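Local coordinates for protein putative TIM-barrel metal-dependent hydrolase (PDB 4DZI) that probably catalyses a metal-dependent hydrolysis as an amidohydrolase with a two-cadmium site in its TIM barrel, its substrate being unknown, at residues D11-Y16 with G228-D233; P98-R103 with D356-E361. All blocks are in the same frame, centred on the assembly; numbering follows the deposited sequence.

In the fold
Strand 9-15 opens the chain's barrel and carries one half of contact 1. Next comes the loop 98-103, which leads into helix 103-113 and gives contact 2 its first half. Contact 1 closes at strand 227-230, with 211 residues between its segments. Contact 2 closes later, at the loop 356-361, so the two contacts cross along the chain rather than nest. Contact 1 joins strands of two parallel sheets through a cadmium ion. Contact 2 ties a peripheral loop to the metal-binding loop. Their centres lie about 12 Å apart. They meet where His-15 N lies 2.9 Å from Trp-357 O, a probable hydrogen bond, and at the shared cadmium ion.

Contact 1: D11-Y16 with G228-D233; sequences DVDNHY and GFHLSD. With CD (cadmium ion), chain Q.
Asp-13 and His-15, on strand 9-15, meet His-230 of strand 227-230 around one cadmium ion. Asp-11 does not reach the metal but shapes the turn before it. Its OD1 accepts from the backbone N of Asp-13, 3.1 Å away, on the anti side and somewhat out of the carboxylate plane. This is an Asx turn at the corner where the chain changes direction. Asp-13 has its CG anti to the backbone N (chi1 -168°), which carries the carboxylate toward the ion. It grips the metal with both oxygens, unevenly: Asp-13 OD1 is 2.2 Å from the cadmium and Asp-13 OD2 is 2.6 Å. The carboxylate stands nearly upright to the His-230 ring, with planes 80° apart. Asn-14 points away from the other strand, and its ND2 donates back to Asp-13 O from above the carbonyl plane. His-15 comes next and binds the ion through NE2 at 2.2 Å. Facing it from the opposite direction, His-230 binds through its own NE2 at 2.4 Å. The two NE2 atoms of His-15 and His-230 are 3.3 Å apart, held together by the ion and not by a hydrogen bond. The His-230 atom lies at the edge of the His-15 ring, near its plane. On the side of the ring away from the metal, His-230 ND1 donates to Leu-231 O at 2.7 Å, which, with the metal bond, helps fix the ring's rotation. Glu-293 and Asp-356 complete the site. The early Asp-x-His and later strand histidine fit the amidohydrolase barrel. With ND1 donating, His-230 presents NE2 as a lone-pair donor to the metal. The cation probably offsets repulsion among the gathered carboxylates, and the buried site is consistent with a metal centre that activates water for hydrolysis.

Contact 2: P98-R103 with D356-E361; sequences PEYQNR and DWPHGE. With CD (cadmium ion), chain P; CD (cadmium ion), chain Q.
Tyr-100 and Trp-357 make an offset edge-to-face pair in this TIM-barrel amidohydrolase, packing a short 3-10 turn against the metal-binding loop. The planes stand 72° apart, with the edge of Tyr-100 toward the face of the indole's six-membered ring. Tyr-100 CE1 is 3.7 Å from Trp-357 CH2.

A CH-pi contact adds to it. Pro-358, which follows a cis peptide bond, sets its CG over one face of the Tyr-100 ring, offset toward the rim. Pro-358 CB lies 3.5 Å from Tyr-100 CE1 and also packs over the Trp-357 ring, so the proline touches both rings. At the indole's edge lies Glu-99 CG, 3.9 Å from Trp-357 CH2. The Glu-99 chain bends at chi2 (-85°), and its carboxylate plane lies within 12° of the indole plane. Glu-99 OE2 is hydrogen-bonded to His-97.

Beyond the aromatic packing the same loop binds metal. Asp-356 OD1 bridges the two cadmium ions, and Asp-356 OD2 binds the ion that His-359 and Glu-361 also hold. Glu-293 and a water also serve that ion. His-359 ND1 sits 2.3 Å from that same ion, and Glu-361 OE2 2.2 Å from it.

Contact 1: D11-Y16 with G228-D233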
loop_
_atom_site.group_PDB
_atom_site.type_symbol
_atom_site.label_atom_id
_atom_site.label_comp_id
_atom_site.label_asym_id
_atom_site.label_seq_id
_atom_site.Cartn_x
_atom_site.Cartn_y
_atom_site.Cartn_z
ATOM N N ASP C 11 4.555 -27.736 -10.719
ATOM C CA ASP C 11 3.810 -26.925 -9.729
ATOM C C ASP C 11 4.807 -26.044 -8.995
ATOM O O ASP C 11 5.665 -26.560 -8.252
ATOM C CB ASP C 11 3.126 -27.896 -8.753
ATOM C CG ASP C 11 2.069 -27.223 -7.893
ATOM O OD1 ASP C 11 2.222 -26.015 -7.635
ATOM O OD2 ASP C 11 1.101 -27.907 -7.462
ATOM N N VAL C 12 4.738 -24.715 -9.176
ATOM C CA VAL C 12 5.761 -23.856 -8.561
ATOM C C VAL C 12 5.444 -23.473 -7.107
ATOM O O VAL C 12 6.199 -22.734 -6.475
ATOM C CB VAL C 12 6.051 -22.582 -9.394
ATOM C CG1 VAL C 12 6.386 -22.954 -10.868
ATOM C CG2 VAL C 12 4.892 -21.586 -9.339
ATOM N N ASP C 13 4.348 -23.997 -6.568
ATOM C CA ASP C 13 4.020 -23.656 -5.176
ATOM C C ASP C 13 3.513 -24.882 -4.457
ATOM O O ASP C 13 2.319 -25.203 -4.498
ATOM C CB ASP C 13 2.935 -22.580 -5.095
ATOM C CG ASP C 13 2.791 -22.014 -3.706
ATOM O OD1 ASP C 13 3.472 -22.510 -2.760
ATOM O OD2 ASP C 13 1.952 -21.093 -3.567
ATOM N N ASN C 14 4.453 -25.541 -3.770
ATOM C CA ASN C 14 4.078 -26.631 -2.876
ATOM C C ASN C 14 4.783 -26.425 -1.549
ATOM O O ASN C 14 5.769 -25.714 -1.459
ATOM C CB ASN C 14 4.501 -27.989 -3.479
ATOM C CG ASN C 14 3.363 -28.747 -4.146
ATOM O OD1 ASN C 14 3.291 -29.985 -4.031
ATOM N ND2 ASN C 14 2.531 -28.056 -4.922
ATOM N N HIS C 15 4.227 -27.018 -0.488
ATOM C CA HIS C 15 4.844 -26.929 0.845
ATOM C C HIS C 15 5.107 -28.256 1.533
ATOM O O HIS C 15 4.437 -29.243 1.259
ATOM C CB HIS C 15 3.967 -26.044 1.762
ATOM C CG HIS C 15 3.917 -24.617 1.310
ATOM N ND1 HIS C 15 4.873 -23.738 1.642
ATOM C CD2 HIS C 15 3.041 -23.948 0.455
ATOM C CE1 HIS C 15 4.624 -22.550 1.056
ATOM N NE2 HIS C 15 3.511 -22.665 0.333
ATOM N N TYR C 16 6.108 -28.250 2.409
ATOM C CA TYR C 16 6.242 -29.239 3.473
ATOM C C TYR C 16 5.837 -28.545 4.779
ATOM O O TYR C 16 5.692 -27.304 4.834
ATOM C CB TYR C 16 7.688 -29.746 3.564
ATOM C CG TYR C 16 8.683 -28.639 3.474
ATOM C CD1 TYR C 16 8.928 -27.785 4.566
ATOM C CD2 TYR C 16 9.383 -28.396 2.287
ATOM C CE1 TYR C 16 9.833 -26.732 4.458
ATOM C CE2 TYR C 16 10.285 -27.333 2.169
ATOM C CZ TYR C 16 10.515 -26.513 3.264
ATOM O OH TYR C 16 11.388 -25.463 3.172
ATOM N N GLY C 228 13.321 -16.364 -5.715
ATOM C CA GLY C 228 11.875 -16.441 -5.539
ATOM C C GLY C 228 11.462 -15.624 -4.337
ATOM O O GLY C 228 12.187 -15.555 -3.349
ATOM N N PHE C 229 10.298 -14.970 -4.462
ATOM C CA PHE C 229 9.722 -14.164 -3.392
ATOM C C PHE C 229 8.366 -14.763 -3.026
ATOM O O PHE C 229 7.391 -14.647 -3.779
ATOM C CB PHE C 229 9.500 -12.696 -3.857
ATOM C CG PHE C 229 10.784 -11.947 -4.098
ATOM C CD1 PHE C 229 11.597 -11.585 -3.040
ATOM C CD2 PHE C 229 11.192 -11.641 -5.391
ATOM C CE1 PHE C 229 12.798 -10.909 -3.265
ATOM C CE2 PHE C 229 12.406 -10.967 -5.621
ATOM C CZ PHE C 229 13.204 -10.607 -4.553
ATOM N N HIS C 230 8.309 -15.432 -1.881
ATOM C CA HIS C 230 7.075 -16.086 -1.450
ATOM C C HIS C 230 6.494 -15.353 -0.306
ATOM O O HIS C 230 7.244 -14.883 0.554
ATOM C CB HIS C 230 7.389 -17.516 -0.961
ATOM C CG HIS C 230 6.145 -18.322 -0.602
ATOM N ND1 HIS C 230 5.475 -18.183 0.577
ATOM C CD2 HIS C 230 5.428 -19.248 -1.349
ATOM C CE1 HIS C 230 4.402 -18.995 0.582
ATOM N NE2 HIS C 230 4.358 -19.635 -0.592
ATOM N N LEU C 231 5.166 -15.263 -0.285
ATOM C CA LEU C 231 4.437 -14.683 0.847
ATOM C C LEU C 231 5.071 -15.068 2.188
ATOM O O LEU C 231 5.256 -16.249 2.478
ATOM C CB LEU C 231 3.001 -15.212 0.822
ATOM C CG LEU C 231 2.046 -14.473 1.739
ATOM C CD1 LEU C 231 1.841 -13.033 1.246
ATOM C CD2 LEU C 231 0.714 -15.225 1.802
ATOM N N SER C 232 5.302 -14.072 3.055
ATOM C CA SER C 232 6.066 -14.299 4.294
ATOM C C SER C 232 5.517 -13.387 5.375
ATOM O O SER C 232 4.670 -12.534 5.088
ATOM C CB SER C 232 7.541 -13.906 4.083
ATOM O OG SER C 232 8.184 -14.723 3.076
ATOM N N ASP C 233 6.036 -13.518 6.600
ATOM C CA ASP C 233 5.930 -12.368 7.517
ATOM C C ASP C 233 6.958 -11.351 7.075
ATOM O O ASP C 233 8.147 -11.507 7.298
ATOM C CB ASP C 233 6.220 -12.775 8.969
ATOM C CG ASP C 233 5.979 -11.638 9.944
ATOM O OD1 ASP C 233 5.775 -10.485 9.498
ATOM O OD2 ASP C 233 5.978 -11.891 11.162
HETATM CD CD CD Q . 2.700 -21.229 -1.108
#

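Contact 2: P98-R103 with D356-E361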
loop_
_atom_site.group_PDB
_atom_site.type_symbol
_atom_site.label_atom_id
_atom_site.label_comp_id
_atom_site.label_asym_id
_atom_site.label_seq_id
_atom_site.Cartn_x
_atom_site.Cartn_y
_atom_site.Cartn_z
ATOM N N PRO C 98 2.049 -38.642 5.843
ATOM C CA PRO C 98 3.486 -38.625 5.849
ATOM C C PRO C 98 4.078 -37.818 4.701
ATOM O O PRO C 98 5.217 -37.397 4.807
ATOM C CB PRO C 98 3.869 -40.119 5.685
ATOM C CG PRO C 98 2.666 -40.764 5.116
ATOM C CD PRO C 98 1.508 -40.019 5.733
ATOM N N GLU C 99 3.316 -37.625 3.624
ATOM C CA GLU C 99 3.812 -36.897 2.443
ATOM C C GLU C 99 4.074 -35.418 2.775
ATOM O O GLU C 99 4.742 -34.702 1.996
ATOM C CB GLU C 99 2.831 -37.024 1.269
ATOM C CG GLU C 99 1.460 -36.347 1.443
ATOM C CD GLU C 99 0.421 -37.181 2.173
ATOM O OE1 GLU C 99 0.752 -38.204 2.839
ATOM O OE2 GLU C 99 -0.759 -36.811 2.071
ATOM N N TYR C 100 3.593 -34.969 3.938
ATOM C CA TYR C 100 3.900 -33.558 4.321
ATOM C C TYR C 100 5.327 -33.377 4.852
ATOM O O TYR C 100 5.879 -32.274 4.901
ATOM C CB TYR C 100 2.903 -33.065 5.390
ATOM C CG TYR C 100 1.471 -33.030 4.969
ATOM C CD1 TYR C 100 1.079 -33.189 3.620
ATOM C CD2 TYR C 100 0.480 -32.794 5.900
ATOM C CE1 TYR C 100 -0.251 -33.186 3.248
ATOM C CE2 TYR C 100 -0.839 -32.749 5.528
ATOM C CZ TYR C 100 -1.213 -32.938 4.207
ATOM O OH TYR C 100 -2.541 -32.900 3.865
ATOM N N GLN C 101 5.937 -34.449 5.325
ATOM C CA GLN C 101 7.228 -34.352 5.951
ATOM C C GLN C 101 8.246 -35.379 5.459
ATOM O O GLN C 101 9.414 -35.326 5.851
ATOM C CB GLN C 101 7.099 -34.469 7.479
ATOM C CG GLN C 101 6.069 -33.505 8.069
ATOM C CD GLN C 101 6.170 -33.474 9.587
ATOM O OE1 GLN C 101 5.978 -34.509 10.231
ATOM N NE2 GLN C 101 6.466 -32.310 10.166
ATOM N N ASN C 102 7.812 -36.274 4.590
ATOM C CA ASN C 102 8.686 -37.364 4.095
ATOM C C ASN C 102 8.777 -37.378 2.574
ATOM O O ASN C 102 7.739 -37.474 1.891
ATOM C CB ASN C 102 8.097 -38.708 4.539
ATOM C CG ASN C 102 8.966 -39.901 4.143
ATOM O OD1 ASN C 102 8.771 -40.523 3.096
ATOM N ND2 ASN C 102 9.919 -40.232 4.996
ATOM N N ARG C 103 10.002 -37.322 2.047
ATOM C CA ARG C 103 10.196 -37.123 0.622
ATOM C C ARG C 103 9.667 -38.323 -0.176
ATOM O O ARG C 103 8.944 -38.154 -1.152
ATOM C CB ARG C 103 11.673 -36.871 0.308
ATOM C CG ARG C 103 11.918 -36.325 -1.106
ATOM C CD ARG C 103 13.393 -36.365 -1.450
ATOM N NE ARG C 103 13.666 -35.627 -2.689
ATOM C CZ ARG C 103 13.516 -36.143 -3.912
ATOM N NH1 ARG C 103 13.107 -37.401 -4.047
ATOM N NH2 ARG C 103 13.761 -35.399 -4.985
ATOM N N ASP C 356 -0.195 -24.311 -4.249
ATOM C CA ASP C 356 -0.032 -24.079 -2.810
ATOM C C ASP C 356 -0.426 -25.292 -2.009
ATOM O O ASP C 356 -0.762 -25.189 -0.838
ATOM C CB ASP C 356 -0.864 -22.872 -2.338
ATOM C CG ASP C 356 -0.416 -22.333 -0.976
ATOM O OD1 ASP C 356 0.769 -22.401 -0.608
ATOM O OD2 ASP C 356 -1.294 -21.773 -0.291
ATOM N N TRP C 357 -0.405 -26.455 -2.645
ATOM C CA TRP C 357 -0.711 -27.677 -1.890
ATOM C C TRP C 357 0.373 -28.019 -0.890
ATOM O O TRP C 357 1.558 -27.904 -1.179
ATOM C CB TRP C 357 -0.884 -28.801 -2.932
ATOM C CG TRP C 357 -1.600 -29.997 -2.363
ATOM C CD1 TRP C 357 -2.971 -30.228 -2.338
ATOM C CD2 TRP C 357 -1.008 -31.173 -1.717
ATOM N NE1 TRP C 357 -3.257 -31.440 -1.726
ATOM C CE2 TRP C 357 -2.130 -32.033 -1.317
ATOM C CE3 TRP C 357 0.288 -31.573 -1.410
ATOM C CZ2 TRP C 357 -1.930 -33.256 -0.666
ATOM C CZ3 TRP C 357 0.469 -32.807 -0.768
ATOM C CH2 TRP C 357 -0.626 -33.612 -0.386
ATOM N N PRO C 358 0.016 -28.472 0.336
ATOM C CA PRO C 358 -1.274 -28.872 0.863
ATOM C C PRO C 358 -1.921 -27.816 1.750
ATOM O O PRO C 358 -2.733 -28.160 2.587
ATOM C CB PRO C 358 -0.880 -30.026 1.772
ATOM C CG PRO C 358 0.374 -29.570 2.395
ATOM C CD PRO C 358 1.103 -28.874 1.258
ATOM N N HIS C 359 -1.574 -26.538 1.592
ATOM C CA HIS C 359 -2.172 -25.554 2.514
ATOM C C HIS C 359 -3.671 -25.423 2.429
ATOM O O HIS C 359 -4.273 -25.683 1.413
ATOM C CB HIS C 359 -1.523 -24.177 2.249
ATOM C CG HIS C 359 -0.124 -24.033 2.804
ATOM N ND1 HIS C 359 0.603 -22.864 2.688
ATOM C CD2 HIS C 359 0.659 -24.905 3.529
ATOM C CE1 HIS C 359 1.775 -23.017 3.306
ATOM N NE2 HIS C 359 1.804 -24.260 3.841
ATOM N N GLY C 360 -4.311 -24.996 3.524
ATOM C CA GLY C 360 -5.770 -24.929 3.488
ATOM C C GLY C 360 -6.310 -23.942 2.461
ATOM O O GLY C 360 -7.388 -24.155 1.865
ATOM N N GLU C 361 -5.551 -22.861 2.248
ATOM C CA GLU C 361 -5.898 -21.817 1.258
ATOM C C GLU C 361 -5.506 -22.194 -0.178
ATOM O O GLU C 361 -5.799 -21.453 -1.136
ATOM C CB GLU C 361 -5.237 -20.471 1.643
ATOM C CG GLU C 361 -3.690 -20.442 1.594
ATOM C CD GLU C 361 -2.987 -20.921 2.868
ATOM O OE1 GLU C 361 -3.694 -21.480 3.762
ATOM O OE2 GLU C 361 -1.727 -20.723 3.011
HETATM CD CD CD P . -0.050 -20.977 1.531
HETATM CD CD CD Q . 2.700 -21.229 -1.108
HETATM O O HOH W 1 1.411 -19.720 3.099
#